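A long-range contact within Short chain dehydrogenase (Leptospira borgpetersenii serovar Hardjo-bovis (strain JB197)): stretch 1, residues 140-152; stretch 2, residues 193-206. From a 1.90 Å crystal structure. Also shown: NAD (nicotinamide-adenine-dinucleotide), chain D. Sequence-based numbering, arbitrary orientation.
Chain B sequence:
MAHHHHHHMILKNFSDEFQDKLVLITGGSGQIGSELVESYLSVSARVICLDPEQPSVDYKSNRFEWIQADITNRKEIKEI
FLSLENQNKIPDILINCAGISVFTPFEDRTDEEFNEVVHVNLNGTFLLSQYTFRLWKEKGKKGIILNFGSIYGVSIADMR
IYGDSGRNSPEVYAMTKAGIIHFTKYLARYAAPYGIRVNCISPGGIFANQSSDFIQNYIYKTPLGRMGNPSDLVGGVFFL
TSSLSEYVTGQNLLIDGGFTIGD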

# COMPACT_ATOMS: atom_id res chain seq x y z
N GLY B 140 -14.92 7.14 -21.76
CA GLY B 140 -13.54 7.59 -21.64
C GLY B 140 -13.15 8.03 -20.24
O GLY B 140 -12.30 8.92 -20.10
N LYS B 141 -13.73 7.42 -19.21
CA LYS B 141 -13.43 7.81 -17.83
C LYS B 141 -12.28 6.97 -17.28
O LYS B 141 -12.29 5.74 -17.39
CB LYS B 141 -14.67 7.66 -16.94
CG LYS B 141 -14.41 8.06 -15.49
CD LYS B 141 -15.69 8.31 -14.70
CE LYS B 141 -16.32 9.63 -15.05
NZ LYS B 141 -16.25 10.62 -13.94
N LYS B 142 -11.31 7.64 -16.67
CA LYS B 142 -10.14 6.95 -16.12
C LYS B 142 -10.41 6.48 -14.69
O LYS B 142 -9.79 6.92 -13.73
CB LYS B 142 -8.92 7.86 -16.18
N GLY B 143 -11.37 5.56 -14.56
CA GLY B 143 -11.83 5.12 -13.26
C GLY B 143 -10.80 4.28 -12.51
O GLY B 143 -9.78 3.86 -13.06
N ILE B 144 -11.09 4.04 -11.23
CA ILE B 144 -10.26 3.20 -10.35
C ILE B 144 -11.14 2.16 -9.68
O ILE B 144 -12.18 2.50 -9.10
CB ILE B 144 -9.51 4.02 -9.28
CG1 ILE B 144 -8.63 5.09 -9.93
CG2 ILE B 144 -8.67 3.11 -8.36
CD1 ILE B 144 -8.08 6.10 -8.92
N ILE B 145 -10.70 0.91 -9.69
CA ILE B 145 -11.39 -0.19 -9.01
C ILE B 145 -10.55 -0.63 -7.83
O ILE B 145 -9.32 -0.75 -7.93
CB ILE B 145 -11.66 -1.36 -9.98
CG1 ILE B 145 -12.56 -0.90 -11.14
CG2 ILE B 145 -12.26 -2.56 -9.25
CD1 ILE B 145 -12.81 -1.99 -12.21
N LEU B 146 -11.20 -0.89 -6.70
CA LEU B 146 -10.52 -1.45 -5.53
C LEU B 146 -11.31 -2.66 -5.06
O LEU B 146 -12.48 -2.53 -4.69
CB LEU B 146 -10.40 -0.42 -4.40
CG LEU B 146 -9.74 -0.97 -3.12
CD1 LEU B 146 -8.28 -1.40 -3.40
CD2 LEU B 146 -9.81 0.05 -1.96
N ASN B 147 -10.66 -3.82 -5.08
CA ASN B 147 -11.27 -5.08 -4.65
C ASN B 147 -10.85 -5.40 -3.22
O ASN B 147 -9.92 -4.80 -2.66
CB ASN B 147 -10.87 -6.21 -5.61
CG ASN B 147 -11.38 -5.98 -7.01
OD1 ASN B 147 -12.47 -5.44 -7.19
ND2 ASN B 147 -10.59 -6.37 -8.00
N PHE B 148 -11.55 -6.36 -2.62
CA PHE B 148 -11.27 -6.76 -1.25
C PHE B 148 -10.93 -8.25 -1.23
O PHE B 148 -11.77 -9.09 -1.56
CB PHE B 148 -12.43 -6.41 -0.31
CG PHE B 148 -12.23 -5.09 0.38
CD1 PHE B 148 -12.41 -3.90 -0.31
CD2 PHE B 148 -11.79 -5.04 1.70
CE1 PHE B 148 -12.18 -2.67 0.32
CE2 PHE B 148 -11.55 -3.82 2.32
CZ PHE B 148 -11.75 -2.64 1.63
N GLY B 149 -9.68 -8.55 -0.89
CA GLY B 149 -9.25 -9.91 -0.65
C GLY B 149 -9.39 -10.25 0.82
O GLY B 149 -10.39 -9.89 1.46
N SER B 150 -8.38 -10.92 1.35
CA SER B 150 -8.29 -11.33 2.75
C SER B 150 -6.92 -11.95 2.96
O SER B 150 -6.33 -12.52 2.03
CB SER B 150 -9.38 -12.36 3.11
OG SER B 150 -9.11 -12.91 4.39
N ILE B 151 -6.42 -11.86 4.19
CA ILE B 151 -5.25 -12.67 4.53
C ILE B 151 -5.47 -14.13 4.15
O ILE B 151 -4.51 -14.85 3.86
CB ILE B 151 -4.91 -12.56 6.03
CG1 ILE B 151 -6.14 -12.88 6.88
CG2 ILE B 151 -4.36 -11.17 6.33
CD1 ILE B 151 -5.82 -13.13 8.36
N TYR B 152 -6.72 -14.59 4.15
CA TYR B 152 -6.97 -16.00 3.88
C TYR B 152 -7.06 -16.31 2.39
O TYR B 152 -7.30 -17.46 2.02
CB TYR B 152 -8.23 -16.47 4.60
CG TYR B 152 -8.07 -16.46 6.11
CD1 TYR B 152 -6.84 -16.78 6.69
CD2 TYR B 152 -9.12 -16.12 6.95
CE1 TYR B 152 -6.68 -16.76 8.07
CE2 TYR B 152 -8.96 -16.09 8.32
CZ TYR B 152 -7.74 -16.41 8.87
OH TYR B 152 -7.57 -16.39 10.24
N PRO B 193 -4.93 -0.26 -20.84
CA PRO B 193 -4.93 0.59 -22.05
C PRO B 193 -5.97 1.68 -22.04
O PRO B 193 -5.83 2.67 -22.77
CB PRO B 193 -5.19 -0.41 -23.19
CG PRO B 193 -4.76 -1.72 -22.66
CD PRO B 193 -5.01 -1.69 -21.18
N TYR B 194 -7.02 1.54 -21.22
CA TYR B 194 -8.07 2.53 -21.06
C TYR B 194 -7.83 3.46 -19.87
O TYR B 194 -8.74 4.19 -19.48
CB TYR B 194 -9.41 1.83 -20.91
CG TYR B 194 -9.67 0.86 -22.04
CD1 TYR B 194 -10.19 1.31 -23.25
CD2 TYR B 194 -9.34 -0.48 -21.92
CE1 TYR B 194 -10.41 0.43 -24.30
CE2 TYR B 194 -9.56 -1.37 -22.96
CZ TYR B 194 -10.10 -0.90 -24.14
OH TYR B 194 -10.33 -1.77 -25.18
N GLY B 195 -6.63 3.43 -19.29
CA GLY B 195 -6.32 4.31 -18.18
C GLY B 195 -7.00 3.97 -16.87
O GLY B 195 -7.09 4.82 -15.99
N ILE B 196 -7.50 2.74 -16.73
CA ILE B 196 -8.23 2.30 -15.55
C ILE B 196 -7.27 1.50 -14.69
O ILE B 196 -6.63 0.55 -15.18
CB ILE B 196 -9.46 1.46 -15.94
CG1 ILE B 196 -10.51 2.34 -16.63
CG2 ILE B 196 -10.08 0.73 -14.73
CD1 ILE B 196 -11.56 1.56 -17.39
N ARG B 197 -7.15 1.86 -13.41
CA ARG B 197 -6.32 1.12 -12.46
C ARG B 197 -7.18 0.18 -11.62
O ARG B 197 -8.33 0.48 -11.30
CB ARG B 197 -5.55 2.06 -11.52
CG ARG B 197 -4.61 3.01 -12.26
CD ARG B 197 -3.59 3.64 -11.32
NE ARG B 197 -4.13 4.76 -10.53
CZ ARG B 197 -4.27 4.75 -9.21
NH1 ARG B 197 -3.92 3.66 -8.50
NH2 ARG B 197 -4.73 5.83 -8.58
N VAL B 198 -6.59 -0.96 -11.23
CA VAL B 198 -7.29 -1.99 -10.46
C VAL B 198 -6.32 -2.52 -9.41
O VAL B 198 -5.24 -3.02 -9.75
CB VAL B 198 -7.78 -3.16 -11.34
CG1 VAL B 198 -8.64 -4.13 -10.50
CG2 VAL B 198 -8.55 -2.66 -12.60
N ASN B 199 -6.70 -2.40 -8.13
CA ASN B 199 -5.88 -2.90 -7.03
C ASN B 199 -6.78 -3.60 -6.02
O ASN B 199 -8.01 -3.63 -6.15
CB ASN B 199 -5.09 -1.76 -6.35
CG ASN B 199 -4.08 -1.13 -7.29
OD1 ASN B 199 -3.06 -1.73 -7.62
ND2 ASN B 199 -4.37 0.10 -7.73
N CYS B 200 -6.15 -4.20 -5.01
CA CYS B 200 -6.85 -5.01 -4.03
C CYS B 200 -6.30 -4.72 -2.65
O CYS B 200 -5.09 -4.51 -2.49
CB CYS B 200 -6.70 -6.51 -4.35
SG CYS B 200 -7.76 -7.60 -3.40
N ILE B 201 -7.16 -4.71 -1.64
CA ILE B 201 -6.73 -4.66 -0.24
C ILE B 201 -7.15 -5.95 0.43
O ILE B 201 -8.30 -6.37 0.31
CB ILE B 201 -7.29 -3.43 0.50
CG1 ILE B 201 -6.49 -2.19 0.11
CG2 ILE B 201 -7.17 -3.62 2.02
CD1 ILE B 201 -6.93 -0.91 0.82
N SER B 202 -6.20 -6.58 1.13
CA SER B 202 -6.49 -7.81 1.87
C SER B 202 -6.37 -7.53 3.37
O SER B 202 -5.25 -7.52 3.91
CB SER B 202 -5.55 -8.94 1.45
OG SER B 202 -5.83 -9.36 0.12
N PRO B 203 -7.47 -7.29 4.06
CA PRO B 203 -7.40 -7.04 5.51
C PRO B 203 -7.03 -8.30 6.28
O PRO B 203 -7.35 -9.42 5.88
CB PRO B 203 -8.83 -6.59 5.87
CG PRO B 203 -9.47 -6.21 4.56
CD PRO B 203 -8.83 -7.12 3.53
N GLY B 204 -6.35 -8.10 7.40
CA GLY B 204 -6.31 -9.09 8.44
C GLY B 204 -7.63 -9.11 9.19
O GLY B 204 -8.57 -8.39 8.88
N GLY B 205 -7.68 -9.97 10.21
CA GLY B 205 -8.92 -10.11 10.96
C GLY B 205 -9.28 -8.82 11.67
O GLY B 205 -8.43 -8.14 12.24
N ILE B 206 -10.57 -8.49 11.65
CA ILE B 206 -11.08 -7.25 12.22
C ILE B 206 -11.83 -7.58 13.51
O ILE B 206 -12.71 -8.45 13.51
CB ILE B 206 -12.00 -6.51 11.22
CG1 ILE B 206 -11.23 -6.24 9.92
CG2 ILE B 206 -12.53 -5.21 11.84
CD1 ILE B 206 -10.03 -5.32 10.11
PA NAD D . -19.77 -7.64 6.84
O1A NAD D . -20.39 -9.05 6.94
O2A NAD D . -19.82 -6.69 8.04
O5B NAD D . -20.36 -6.83 5.54
C5B NAD D . -20.55 -7.43 4.27
C4B NAD D . -21.61 -6.57 3.63
O4B NAD D . -21.80 -7.17 2.29
C3B NAD D . -22.96 -6.62 4.35
O3B NAD D . -23.51 -5.29 4.51
C2B NAD D . -23.85 -7.41 3.37
O2B NAD D . -25.22 -7.01 3.44
C1B NAD D . -23.17 -7.13 2.01
N9A NAD D . -23.64 -8.15 1.08
C8A NAD D . -23.86 -9.50 1.32
N7A NAD D . -24.35 -10.10 0.27
C5A NAD D . -24.49 -9.10 -0.70
C6A NAD D . -24.97 -9.10 -2.00
N6A NAD D . -25.43 -10.22 -2.60
N1A NAD D . -24.96 -7.94 -2.68
C2A NAD D . -24.51 -6.83 -2.10
N3A NAD D . -24.04 -6.73 -0.85
C4A NAD D . -24.05 -7.90 -0.19
O3 NAD D . -18.23 -7.76 6.35
PN NAD D . -16.90 -6.90 6.66
O1N NAD D . -16.10 -7.53 7.83
O2N NAD D . -17.28 -5.42 6.59
O5D NAD D . -16.07 -7.39 5.28
C5D NAD D . -16.03 -6.52 4.17
C4D NAD D . -15.05 -7.14 3.18
O4D NAD D . -13.74 -7.42 3.81
C3D NAD D . -15.54 -8.51 2.73
O3D NAD D . -15.16 -8.77 1.37
C2D NAD D . -14.76 -9.54 3.61
O2D NAD D . -14.58 -10.80 2.98
C1D NAD D . -13.41 -8.78 3.73
N1N NAD D . -12.63 -9.13 4.97
C2N NAD D . -13.17 -8.99 6.21
C3N NAD D . -12.41 -9.32 7.30
C7N NAD D . -13.01 -9.18 8.66
O7N NAD D . -12.41 -9.64 9.61
N7N NAD D . -14.19 -8.53 8.77
C4N NAD D . -11.09 -9.78 7.11
C5N NAD D . -10.58 -9.91 5.85
C6N NAD D . -11.38 -9.57 4.76
O HOH W 1 -11.44 4.68 -19.92
O HOH W 2 -7.18 5.17 -13.38
O HOH W 3 -7.00 0.76 -6.75

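Two neighbouring parallel strands, 144-148 and 197-203, join the stretches; their N-to-C directions differ by 27°, and the contact buries 946 Å² in all. Before the strand the link is partly through solvent: water 1 donates to K141 O (2.9 Å) and Y194 O (2.8 Å), bridging two carbonyls that cannot bond each other. K142, modelled only to CB, rests that atom 3.6 Å from G195 O. The ladder opens weakly, R197 N donating to G143 O at 3.3 Å and 146°.

From here side chains alternate between the sheet's faces, and the odd residues of stretch 1 carry the bonding, as expected of parallel strands. I144 lays CG1 over a face of the R197 guanidinium, on the face that L146 and F148 share. I145 N gives to R197 O (2.9 Å) and I145 O receives N199 N (3.1 Å); water 3 ties that carbonyl to the N199 side chain, donating to I145 O (3.0 Å) and accepting from N199 ND2 (2.9 Å). On the other face, with N147, I145 CB packs against V198 CG1 (4.1 Å). L146 CD1 meets I201 CG1 at 4.0 Å. N147 N gives to N199 O (2.9 Å), N147 O receives I201 N (2.9 Å), and N147 CB lies 4.1 Å from C200 SG. The F148 ring edge takes P203 CG, 3.9 Å from F148 CD2.

Past the strand, G149 N donates to I201 O (2.8 Å). Glycine fits tightly here: a CB would clash with S202 OG. S150 points its CB away from stretch 2, and its OG accepts from Y152 N (2.9 Å), bracing the turn. I151 N then donates to P203 O (3.1 Å), while I151 CG2 packs on G204 CA (3.5 Å). Both stretches also border the NAD nicotinamide, with G149 O 3.5 Å from NAD C6N and P203 O 3.3 Å from NAD C5N.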